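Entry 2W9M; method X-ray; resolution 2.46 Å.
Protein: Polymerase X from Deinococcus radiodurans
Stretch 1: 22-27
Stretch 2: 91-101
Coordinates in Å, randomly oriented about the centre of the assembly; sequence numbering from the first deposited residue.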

# COMPACT_ATOMS: atom_id res chain seq x y z
N ASP A 22 -3.98 25.34 -0.26
CA ASP A 22 -5.07 24.38 -0.41
C ASP A 22 -4.68 23.01 0.13
O ASP A 22 -5.48 22.33 0.77
N LEU A 23 -3.43 22.61 -0.14
CA LEU A 23 -2.89 21.34 0.35
C LEU A 23 -2.76 21.32 1.87
O LEU A 23 -3.07 20.31 2.51
N LEU A 24 -2.29 22.43 2.44
CA LEU A 24 -2.19 22.57 3.90
C LEU A 24 -3.58 22.63 4.54
O LEU A 24 -3.79 22.15 5.65
N ASP A 25 -4.53 23.23 3.82
CA ASP A 25 -5.92 23.27 4.25
C ASP A 25 -6.51 21.87 4.41
O ASP A 25 -7.26 21.60 5.35
N ILE A 26 -6.17 20.98 3.48
CA ILE A 26 -6.72 19.63 3.46
C ILE A 26 -6.61 18.92 4.82
O ILE A 26 -7.57 18.32 5.28
N LEU A 27 -5.44 19.00 5.44
CA LEU A 27 -5.20 18.31 6.70
C LEU A 27 -5.34 19.24 7.90
O LEU A 27 -5.99 18.90 8.89
N GLN A 91 5.55 13.61 1.46
CA GLN A 91 5.00 13.48 2.81
C GLN A 91 3.58 12.93 2.83
O GLN A 91 3.21 12.18 3.74
N LEU A 92 2.79 13.32 1.83
CA LEU A 92 1.39 12.94 1.78
C LEU A 92 1.18 11.47 1.45
O LEU A 92 2.01 10.85 0.78
N PRO A 93 0.07 10.89 1.94
CA PRO A 93 -0.29 9.49 1.67
C PRO A 93 -0.57 9.29 0.19
O PRO A 93 -1.08 10.19 -0.46
N PRO A 94 -0.24 8.10 -0.34
CA PRO A 94 -0.43 7.76 -1.75
C PRO A 94 -1.87 7.99 -2.22
O PRO A 94 -2.07 8.53 -3.31
N GLY A 95 -2.84 7.58 -1.42
CA GLY A 95 -4.23 7.70 -1.78
C GLY A 95 -4.72 9.14 -1.84
O GLY A 95 -5.64 9.46 -2.59
N LEU A 96 -4.11 10.01 -1.04
CA LEU A 96 -4.47 11.42 -1.07
C LEU A 96 -3.92 12.07 -2.34
O LEU A 96 -4.59 12.89 -2.96
N LEU A 97 -2.70 11.71 -2.70
CA LEU A 97 -2.09 12.20 -3.94
C LEU A 97 -2.95 11.82 -5.14
O LEU A 97 -3.00 12.55 -6.13
N ASP A 98 -3.62 10.68 -5.04
CA ASP A 98 -4.52 10.21 -6.08
C ASP A 98 -5.80 11.04 -6.16
O ASP A 98 -6.18 11.50 -7.24
N LEU A 99 -6.45 11.24 -5.02
CA LEU A 99 -7.67 12.03 -4.95
C LEU A 99 -7.44 13.45 -5.47
O LEU A 99 -8.34 14.05 -6.06
N LEU A 100 -6.23 13.97 -5.26
CA LEU A 100 -5.87 15.30 -5.73
C LEU A 100 -5.79 15.36 -7.25
O LEU A 100 -5.61 16.43 -7.83
N GLY A 101 -5.91 14.21 -7.90
CA GLY A 101 -5.88 14.13 -9.35
C GLY A 101 -7.24 13.87 -9.96
O GLY A 101 -7.38 13.81 -11.18

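The contact between the two stretches is entirely apolar. Six aliphatic side chains make it: L23, I26 and L27 from the first stretch, and L92, L96 and L100 from the second. The two stretches bury 262 Å², both sides summed, nearly all of it on these six residues. The backbones stay well apart. The CA atoms of L23 and L100 are 9.1 Å from each other, and those of I26 and L96 are 9.6 Å apart, so the side chains fill the space between.

The CA-to-CB bonds of I26, L27, L92, L96 and L100 point toward the opposing stretch. That of L23 points sideways. Its m, t rotamer nevertheless brings the end of the side chain nearer, and L23 has the largest area covered by the other stretch.

Apolar contacts around L100 are the tightest. L23 CD2 lies 3.3 Å from L100 CD1, and I26 CD1 lies 3.4 Å from L100 CD2. L100 is m, t. L100 CD1 makes the closest approach to L23; L100 CD2 lies against I26 CD1 and is also 4.0 Å from L23 CD2. I26 is also m, t; its extended chi2 carries CD1 out to L100. Its other branch serves a different neighbour, with I26 CG2 at 4.0 Å from L96 CD1.

L92 holds a second group of contacts. It precedes the helix of its stretch and adopts m, t. L92 CD1 is 3.9 Å from L23 CD2, while L92 CD2 is 3.6 Å from L27 CD1. L27, again m, t, also approaches L96, but loosely: L27 CD2 to L96 CD2 is 4.4 Å. L96 is the exception in rotamer, with chi1 t and chi2 p. L96 CD1 is its closest atom to I26, and L96 CD2 is 4.4 Å from both I26 CG2 and L27 CD2.

I26 and L27 lie three and four residues on from L23 in the sequence, and any two of the three share one neighbour in the second stretch. L96 and L100 are four apart, and L100 N donates to L96 O at 3.0 Å. P93 is the N-cap of the helix in the second stretch; its carbonyl accepts from L97, with L97 N to P93 O at 3.2 Å.

No hydrogen bond or salt bridge crosses between the stretches. The polar side chains D22, D25, Q91 and D98 are out of reach of the other stretch. Q91 OE1 and D98 OD1 are hydrogen-bonded elsewhere in the structure. L97 points away; its end comes nearer but makes no contact. L24 and L99 are out of reach. No water or bound group takes part in the contacts described here.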

# COMPACT_ATOMS: atom_id res chain seq x y z
CB ASP A 22 -5.50 24.28 -1.88
CG ASP A 22 -6.39 25.44 -2.31
OD1 ASP A 22 -7.18 25.94 -1.49
OD2 ASP A 22 -6.30 25.84 -3.50
CB LEU A 23 -1.54 21.05 -0.31
CG LEU A 23 -1.58 20.41 -1.70
CD1 LEU A 23 -0.20 20.38 -2.34
CD2 LEU A 23 -2.15 19.01 -1.62
CB LEU A 24 -1.37 23.80 4.27
CG LEU A 24 0.10 23.75 3.83
CD1 LEU A 24 0.72 25.14 3.77
CD2 LEU A 24 0.89 22.84 4.76
CB ASP A 25 -6.77 24.07 3.26
CG ASP A 25 -6.55 25.56 3.36
OD1 ASP A 25 -6.15 26.03 4.45
OD2 ASP A 25 -6.80 26.27 2.36
CB ILE A 26 -6.08 18.76 2.36
CG1 ILE A 26 -6.64 19.16 0.99
CG2 ILE A 26 -6.32 17.28 2.64
CD1 ILE A 26 -6.08 18.33 -0.15
CB LEU A 27 -3.82 17.65 6.71
CG LEU A 27 -3.44 16.87 5.44
CD1 LEU A 27 -2.01 16.37 5.53
CD2 LEU A 27 -4.40 15.71 5.19
CB GLN A 91 5.05 14.82 3.53
CG GLN A 91 6.46 15.36 3.71
CD GLN A 91 6.46 16.73 4.33
OE1 GLN A 91 5.51 17.12 5.00
NE2 GLN A 91 7.54 17.47 4.11
CB LEU A 92 0.64 13.84 0.79
CG LEU A 92 0.52 15.30 1.23
CD1 LEU A 92 -0.13 16.13 0.13
CD2 LEU A 92 -0.26 15.43 2.54
CB PRO A 93 -1.58 9.30 2.47
CG PRO A 93 -1.60 10.40 3.47
CD PRO A 93 -0.92 11.55 2.81
CB PRO A 94 -0.11 6.27 -1.80
CG PRO A 94 0.83 6.06 -0.66
CD PRO A 94 0.37 6.99 0.41
CB LEU A 96 -3.95 12.15 0.16
CG LEU A 96 -4.38 13.61 0.28
CD1 LEU A 96 -5.78 13.69 0.86
CD2 LEU A 96 -3.41 14.39 1.13
CB LEU A 97 -0.68 11.63 -4.11
CG LEU A 97 0.34 12.03 -3.04
CD1 LEU A 97 1.70 11.42 -3.35
CD2 LEU A 97 0.42 13.54 -2.94
CB ASP A 98 -4.89 8.75 -5.85
CG ASP A 98 -3.81 7.79 -6.34
OD1 ASP A 98 -2.95 8.22 -7.14
OD2 ASP A 98 -3.84 6.61 -5.94
CB LEU A 99 -8.21 12.09 -3.52
CG LEU A 99 -8.63 10.76 -2.88
CD1 LEU A 99 -9.34 11.02 -1.55
CD2 LEU A 99 -9.52 9.98 -3.83
CB LEU A 100 -4.55 15.75 -5.11
CG LEU A 100 -4.55 16.06 -3.62
CD1 LEU A 100 -3.13 16.21 -3.11
CD2 LEU A 100 -5.35 17.31 -3.34